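Local coordinates for RND efflux system, outer membrane lipoprotein, NodT family (Burkholderia mallei, PDB 6U94) that probably serves as the outer-membrane channel component of an RND-type efflux system, as a lipoprotein of the outer membrane factor family, at residues L53-L66 and H163-L175. Numbering follows the deposited sequence.
Sequences LADAQLQQLVALAL and HISLVAEVANTYL
Val62 packs between Val167 and Val170; its CA lies 5.8 Å from Val167 CA, the closest CA pair of the two segments. The helix axes approach to 9.4 Å, their directions 140° from parallel. With chi1 at 171°, Val170 turns CG1 toward Val62 CG2, 3.8 Å away, and Leu61 CB, which leaves Val170 CG2 to reach Ala65 CB at 3.8 Å. Next to it Val62 CG1 rests on Val167 CG2, and Leu58 pushes CD1 against the backbone at Ala171 CA, 3.7 Å away. The Tyr174 ring packs against the first turns of helix 56-66: Leu61 CD1 sits 3.9 Å from the ring centroid, a CH-pi contact over one face. The phenol oxygen is buried against Gln57, with Tyr174 OH 3.4 Å from Gln57 CG, and has no polar partner. Close by, Asp55 caps the helix, OD2 accepting from Leu58 N, and its OD1 pairs with Arg264. The far end is looser: partly exposed Leu66 holds CD2 over a face of the partly exposed His163 ring, 4.3 Å from its centroid. This mainly apolar interface lays the short N-terminal helix across long helix 156-203, with Leu246 of helix 211-247 against Val170 and Leu166, and Tyr452 of helix 421-454 against Val167.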
ATOM      1  N   LEU A  53      -0.950   0.212  13.575  1.00 72.38           N
ATOM      2  CA  LEU A  53       0.504   0.084  13.551  1.00 75.80           C
ATOM      3  C   LEU A  53       0.943  -0.537  14.871  1.00 82.38           C
ATOM      4  O   LEU A  53       0.990   0.136  15.903  1.00 86.34           O
ATOM      5  CB  LEU A  53       1.159   1.440  13.319  1.00 72.07           C
ATOM      6  CG  LEU A  53       0.651   2.188  12.085  1.00 67.12           C
ATOM      7  CD1 LEU A  53       1.454   3.449  11.850  1.00 64.93           C
ATOM      8  CD2 LEU A  53       0.695   1.293  10.860  1.00 61.49           C
ATOM      9  N   ALA A  54       1.264  -1.830  14.839  1.00 81.82           N
ATOM     10  CA  ALA A  54       1.565  -2.574  16.057  1.00 82.94           C
ATOM     11  C   ALA A  54       3.038  -2.540  16.437  1.00 84.50           C
ATOM     12  O   ALA A  54       3.362  -2.638  17.626  1.00 86.22           O
ATOM     13  CB  ALA A  54       1.114  -4.029  15.910  1.00 80.04           C
ATOM     14  N   ASP A  55       3.935  -2.406  15.462  1.00 85.00           N
ATOM     15  CA  ASP A  55       5.365  -2.442  15.749  1.00 86.76           C
ATOM     16  C   ASP A  55       5.778  -1.221  16.563  1.00 90.17           C
ATOM     17  O   ASP A  55       5.429  -0.086  16.223  1.00 89.09           O
ATOM     18  CB  ASP A  55       6.163  -2.512  14.449  1.00 84.53           C
ATOM     19  CG  ASP A  55       7.645  -2.706  14.685  1.00 84.53           C
ATOM     20  OD1 ASP A  55       8.019  -3.723  15.307  1.00 86.16           O
ATOM     21  OD2 ASP A  55       8.435  -1.846  14.245  1.00 85.44           O
ATOM     22  N   ALA A  56       6.529  -1.463  17.641  1.00 92.74           N
ATOM     23  CA  ALA A  56       6.914  -0.378  18.538  1.00 93.38           C
ATOM     24  C   ALA A  56       7.786   0.648  17.826  1.00 95.02           C
ATOM     25  O   ALA A  56       7.598   1.858  17.996  1.00 96.42           O
ATOM     26  CB  ALA A  56       7.640  -0.945  19.760  1.00 94.10           C
ATOM     27  N   GLN A  57       8.749   0.185  17.026  1.00 95.65           N
ATOM     28  CA  GLN A  57       9.604   1.115  16.295  1.00 94.15           C
ATOM     29  C   GLN A  57       8.797   1.931  15.293  1.00 92.97           C
ATOM     30  O   GLN A  57       8.997   3.145  15.162  1.00 91.06           O
ATOM     31  CB  GLN A  57      10.727   0.357  15.588  1.00 92.49           C
ATOM     32  CG  GLN A  57      11.705   1.256  14.856  1.00 94.96           C
ATOM     33  CD  GLN A  57      12.357   2.272  15.777  1.00102.74           C
ATOM     34  OE1 GLN A  57      13.132   1.914  16.665  1.00105.99           O
ATOM     35  NE2 GLN A  57      12.040   3.547  15.574  1.00101.74           N
ATOM     36  N   LEU A  58       7.875   1.279  14.579  1.00 90.59           N
ATOM     37  CA  LEU A  58       7.012   1.999  13.648  1.00 89.43           C
ATOM     38  C   LEU A  58       6.153   3.025  14.378  1.00 91.95           C
ATOM     39  O   LEU A  58       5.954   4.142  13.885  1.00 93.17           O
ATOM     40  CB  LEU A  58       6.139   1.012  12.875  1.00 83.22           C
ATOM     41  CG  LEU A  58       5.092   1.631  11.945  1.00 79.74           C
ATOM     42  CD1 LEU A  58       5.751   2.524  10.909  1.00 81.35           C
ATOM     43  CD2 LEU A  58       4.267   0.554  11.273  1.00 74.99           C
ATOM     44  N   GLN A  59       5.643   2.666  15.559  1.00 92.56           N
ATOM     45  CA  GLN A  59       4.860   3.614  16.344  1.00 91.37           C
ATOM     46  C   GLN A  59       5.688   4.834  16.722  1.00 94.09           C
ATOM     47  O   GLN A  59       5.168   5.956  16.772  1.00 96.74           O
ATOM     48  CB  GLN A  59       4.312   2.935  17.601  1.00 93.40           C
ATOM     49  CG  GLN A  59       3.141   2.002  17.359  1.00 93.86           C
ATOM     50  CD  GLN A  59       2.440   1.610  18.648  1.00 98.06           C
ATOM     51  OE1 GLN A  59       2.960   1.834  19.741  1.00102.38           O
ATOM     52  NE2 GLN A  59       1.251   1.031  18.525  1.00 95.95           N
ATOM     53  N   GLN A  60       6.978   4.635  16.995  1.00 95.32           N
ATOM     54  CA  GLN A  60       7.838   5.754  17.365  1.00 97.09           C
ATOM     55  C   GLN A  60       8.020   6.720  16.200  1.00 94.97           C
ATOM     56  O   GLN A  60       7.992   7.942  16.389  1.00 97.31           O
ATOM     57  CB  GLN A  60       9.190   5.236  17.851  1.00 99.36           C
ATOM     58  CG  GLN A  60      10.185   6.326  18.210  1.00104.10           C
ATOM     59  CD  GLN A  60      11.499   5.771  18.727  1.00108.62           C
ATOM     60  OE1 GLN A  60      11.692   4.555  18.787  1.00109.29           O
ATOM     61  NE2 GLN A  60      12.409   6.660  19.107  1.00113.09           N
ATOM     62  N   LEU A  61       8.199   6.190  14.988  1.00 92.98           N
ATOM     63  CA  LEU A  61       8.416   7.047  13.827  1.00 89.86           C
ATOM     64  C   LEU A  61       7.188   7.896  13.526  1.00 84.38           C
ATOM     65  O   LEU A  61       7.309   9.088  13.215  1.00 84.09           O
ATOM     66  CB  LEU A  61       8.789   6.192  12.616  1.00 86.80           C
ATOM     67  CG  LEU A  61      10.122   5.456  12.739  1.00 88.23           C
ATOM     68  CD1 LEU A  61      10.142   4.238  11.834  1.00 84.09           C
ATOM     69  CD2 LEU A  61      11.277   6.393  12.413  1.00 88.05           C
ATOM     70  N   VAL A  62       5.996   7.300  13.609  1.00 80.63           N
ATOM     71  CA  VAL A  62       4.767   8.037  13.326  1.00 75.55           C
ATOM     72  C   VAL A  62       4.559   9.144  14.352  1.00 80.95           C
ATOM     73  O   VAL A  62       4.163  10.266  14.007  1.00 77.01           O
ATOM     74  CB  VAL A  62       3.571   7.068  13.278  1.00 67.22           C
ATOM     75  CG1 VAL A  62       2.258   7.831  13.280  1.00 66.11           C
ATOM     76  CG2 VAL A  62       3.667   6.191  12.047  1.00 64.91           C
ATOM     77  N   ALA A  63       4.833   8.854  15.626  1.00 87.40           N
ATOM     78  CA  ALA A  63       4.664   9.864  16.664  1.00 93.06           C
ATOM     79  C   ALA A  63       5.588  11.052  16.433  1.00 98.83           C
ATOM     80  O   ALA A  63       5.199  12.204  16.662  1.00103.67           O
ATOM     81  CB  ALA A  63       4.910   9.247  18.040  1.00 96.77           C
ATOM     82  N   LEU A  64       6.816  10.795  15.976  1.00 98.24           N
ATOM     83  CA  LEU A  64       7.737  11.892  15.698  1.00 99.14           C
ATOM     84  C   LEU A  64       7.287  12.691  14.483  1.00 95.38           C
ATOM     85  O   LEU A  64       7.432  13.919  14.452  1.00100.51           O
ATOM     86  CB  LEU A  64       9.155  11.355  15.496  1.00 99.89           C
ATOM     87  CG  LEU A  64       9.779  10.572  16.654  1.00101.43           C
ATOM     88  CD1 LEU A  64      11.265  10.333  16.407  1.00102.43           C
ATOM     89  CD2 LEU A  64       9.551  11.279  17.984  1.00102.81           C
ATOM     90  N   ALA A  65       6.738  12.014  13.474  1.00 91.36           N
ATOM     91  CA  ALA A  65       6.230  12.721  12.304  1.00 89.09           C
ATOM     92  C   ALA A  65       5.052  13.615  12.672  1.00 88.14           C
ATOM     93  O   ALA A  65       4.928  14.733  12.157  1.00 93.08           O
ATOM     94  CB  ALA A  65       5.829  11.721  11.219  1.00 80.69           C
ATOM     95  N   LEU A  66       4.181  13.142  13.566  1.00 83.44           N
ATOM     96  CA  LEU A  66       3.056  13.962  14.002  1.00 84.11           C
ATOM     97  C   LEU A  66       3.511  15.089  14.924  1.00 89.18           C
ATOM     98  O   LEU A  66       3.014  16.216  14.825  1.00 90.51           O
ATOM     99  CB  LEU A  66       2.010  13.091  14.696  1.00 77.47           C
ATOM    100  CG  LEU A  66       1.158  12.209  13.790  1.00 76.70           C
ATOM    101  CD1 LEU A  66       0.154  11.409  14.605  1.00 74.79           C
ATOM    102  CD2 LEU A  66       0.451  13.055  12.743  1.00 76.26           C
ATOM    103  N   HIS A 163      -2.993  14.333   8.054  1.00 65.29           N
ATOM    104  CA  HIS A 163      -2.556  13.393   9.083  1.00 66.31           C
ATOM    105  C   HIS A 163      -2.641  11.951   8.589  1.00 66.68           C
ATOM    106  O   HIS A 163      -1.725  11.151   8.817  1.00 62.61           O
ATOM    107  CB  HIS A 163      -3.401  13.565  10.346  1.00 69.46           C
ATOM    108  CG  HIS A 163      -3.058  14.782  11.148  1.00 78.24           C
ATOM    109  ND1 HIS A 163      -2.075  15.673  10.770  1.00 80.11           N
ATOM    110  CD2 HIS A 163      -3.563  15.250  12.313  1.00 77.90           C
ATOM    111  CE1 HIS A 163      -1.992  16.639  11.667  1.00 83.37           C
ATOM    112  NE2 HIS A 163      -2.884  16.405  12.614  1.00 84.27           N
ATOM    113  N   ILE A 164      -3.738  11.604   7.915  1.00 64.06           N
ATOM    114  CA  ILE A 164      -3.904  10.248   7.403  1.00 62.91           C
ATOM    115  C   ILE A 164      -2.811   9.928   6.389  1.00 64.32           C
ATOM    116  O   ILE A 164      -2.196   8.856   6.430  1.00 65.27           O
ATOM    117  CB  ILE A 164      -5.311  10.077   6.804  1.00 62.16           C
ATOM    118  CG1 ILE A 164      -6.356   9.957   7.915  1.00 60.38           C
ATOM    119  CG2 ILE A 164      -5.365   8.879   5.889  1.00 58.26           C
ATOM    120  CD1 ILE A 164      -7.761   9.719   7.401  1.00 58.98           C
ATOM    121  N   SER A 165      -2.545  10.863   5.472  1.00 66.65           N
ATOM    122  CA  SER A 165      -1.479  10.661   4.494  1.00 65.81           C
ATOM    123  C   SER A 165      -0.127  10.513   5.177  1.00 69.02           C
ATOM    124  O   SER A 165       0.659   9.621   4.835  1.00 71.61           O
ATOM    125  CB  SER A 165      -1.441  11.823   3.499  1.00 67.19           C
ATOM    126  OG  SER A 165      -2.686  11.999   2.849  1.00 68.46           O
ATOM    127  N   LEU A 166       0.156  11.376   6.155  1.00 69.42           N
ATOM    128  CA  LEU A 166       1.454  11.352   6.817  1.00 69.13           C
ATOM    129  C   LEU A 166       1.653  10.054   7.590  1.00 67.01           C
ATOM    130  O   LEU A 166       2.712   9.424   7.499  1.00 66.42           O
ATOM    131  CB  LEU A 166       1.590  12.560   7.742  1.00 66.30           C
ATOM    132  CG  LEU A 166       2.937  12.767   8.432  1.00 65.31           C
ATOM    133  CD1 LEU A 166       4.051  12.890   7.408  1.00 60.89           C
ATOM    134  CD2 LEU A 166       2.885  14.013   9.317  1.00 67.44           C
ATOM    135  N   VAL A 167       0.643   9.643   8.362  1.00 65.97           N
ATOM    136  CA  VAL A 167       0.729   8.392   9.114  1.00 65.82           C
ATOM    137  C   VAL A 167       0.973   7.225   8.169  1.00 66.01           C
ATOM    138  O   VAL A 167       1.838   6.375   8.409  1.00 66.56           O
ATOM    139  CB  VAL A 167      -0.545   8.180   9.951  1.00 65.71           C
ATOM    140  CG1 VAL A 167      -0.641   6.738  10.431  1.00 60.70           C
ATOM    141  CG2 VAL A 167      -0.573   9.140  11.133  1.00 68.13           C
ATOM    142  N   ALA A 168       0.219   7.177   7.070  1.00 63.65           N
ATOM    143  CA  ALA A 168       0.330   6.060   6.141  1.00 60.02           C
ATOM    144  C   ALA A 168       1.659   6.082   5.398  1.00 66.42           C
ATOM    145  O   ALA A 168       2.271   5.029   5.180  1.00 70.54           O
ATOM    146  CB  ALA A 168      -0.832   6.089   5.157  1.00 54.53           C
ATOM    147  N   GLU A 169       2.122   7.268   4.998  1.00 67.67           N
ATOM    148  CA  GLU A 169       3.358   7.348   4.229  1.00 67.01           C
ATOM    149  C   GLU A 169       4.570   6.987   5.077  1.00 68.36           C
ATOM    150  O   GLU A 169       5.537   6.416   4.561  1.00 68.39           O
ATOM    151  CB  GLU A 169       3.520   8.745   3.632  1.00 68.82           C
ATOM    152  CG  GLU A 169       4.414   8.780   2.403  1.00 72.47           C
ATOM    153  CD  GLU A 169       3.844   7.977   1.245  1.00 71.32           C
ATOM    154  OE1 GLU A 169       2.697   8.249   0.831  1.00 71.21           O
ATOM    155  OE2 GLU A 169       4.539   7.066   0.749  1.00 74.39           O
ATOM    156  N   VAL A 170       4.541   7.307   6.373  1.00 69.59           N
ATOM    157  CA  VAL A 170       5.614   6.873   7.264  1.00 68.90           C
ATOM    158  C   VAL A 170       5.627   5.354   7.374  1.00 66.38           C
ATOM    159  O   VAL A 170       6.693   4.725   7.369  1.00 67.25           O
ATOM    160  CB  VAL A 170       5.467   7.537   8.646  1.00 66.97           C
ATOM    161  CG1 VAL A 170       6.447   6.929   9.637  1.00 65.19           C
ATOM    162  CG2 VAL A 170       5.677   9.043   8.539  1.00 73.20           C
ATOM    163  N   ALA A 171       4.445   4.740   7.465  1.00 62.41           N
ATOM    164  CA  ALA A 171       4.368   3.290   7.611  1.00 65.13           C
ATOM    165  C   ALA A 171       4.832   2.585   6.342  1.00 67.99           C
ATOM    166  O   ALA A 171       5.613   1.629   6.402  1.00 69.48           O
ATOM    167  CB  ALA A 171       2.942   2.870   7.968  1.00 62.51           C
ATOM    168  N   ASN A 172       4.361   3.045   5.181  1.00 65.31           N
ATOM    169  CA  ASN A 172       4.751   2.399   3.933  1.00 64.01           C
ATOM    170  C   ASN A 172       6.235   2.576   3.646  1.00 66.51           C
ATOM    171  O   ASN A 172       6.843   1.722   2.991  1.00 69.21           O
ATOM    172  CB  ASN A 172       3.924   2.943   2.770  1.00 66.45           C
ATOM    173  CG  ASN A 172       4.150   2.170   1.483  1.00 65.83           C
ATOM    174  OD1 ASN A 172       3.633   1.064   1.314  1.00 68.81           O
ATOM    175  ND2 ASN A 172       4.918   2.747   0.566  1.00 61.84           N
ATOM    176  N   THR A 173       6.835   3.668   4.125  1.00 60.88           N
ATOM    177  CA  THR A 173       8.257   3.895   3.888  1.00 66.99           C
ATOM    178  C   THR A 173       9.123   3.020   4.789  1.00 67.54           C
ATOM    179  O   THR A 173      10.143   2.485   4.341  1.00 68.92           O
ATOM    180  CB  THR A 173       8.594   5.372   4.091  1.00 67.51           C
ATOM    181  OG1 THR A 173       7.794   6.161   3.206  1.00 69.18           O
ATOM    182  CG2 THR A 173      10.058   5.638   3.793  1.00 68.67           C
ATOM    183  N   TYR A 174       8.738   2.871   6.059  1.00 68.15           N
ATOM    184  CA  TYR A 174       9.502   2.014   6.961  1.00 70.71           C
ATOM    185  C   TYR A 174       9.324   0.544   6.602  1.00 72.82           C
ATOM    186  O   TYR A 174      10.272  -0.244   6.702  1.00 73.00           O
ATOM    187  CB  TYR A 174       9.084   2.272   8.408  1.00 71.52           C
ATOM    188  CG  TYR A 174       9.789   1.400   9.426  1.00 73.30           C
ATOM    189  CD1 TYR A 174      11.140   1.569   9.699  1.00 73.54           C
ATOM    190  CD2 TYR A 174       9.098   0.418  10.127  1.00 74.91           C
ATOM    191  CE1 TYR A 174      11.787   0.780  10.634  1.00 76.16           C
ATOM    192  CE2 TYR A 174       9.736  -0.377  11.063  1.00 73.91           C
ATOM    193  CZ  TYR A 174      11.080  -0.192  11.313  1.00 76.60           C
ATOM    194  OH  TYR A 174      11.715  -0.982  12.244  1.00 79.17           O
ATOM    195  N   LEU A 175       8.119   0.156   6.179  1.00 70.68           N
ATOM    196  CA  LEU A 175       7.911  -1.206   5.701  1.00 71.21           C
ATOM    197  C   LEU A 175       8.710  -1.462   4.431  1.00 70.77           C
ATOM    198  O   LEU A 175       9.352  -2.509   4.290  1.00 75.18           O
ATOM    199  CB  LEU A 175       6.422  -1.462   5.470  1.00 71.54           C
ATOM    200  CG  LEU A 175       5.591  -1.589   6.748  1.00 76.08           C
ATOM    201  CD1 LEU A 175       4.118  -1.783   6.433  1.00 73.95           C
ATOM    202  CD2 LEU A 175       6.115  -2.731   7.603  1.00 79.16           C
TER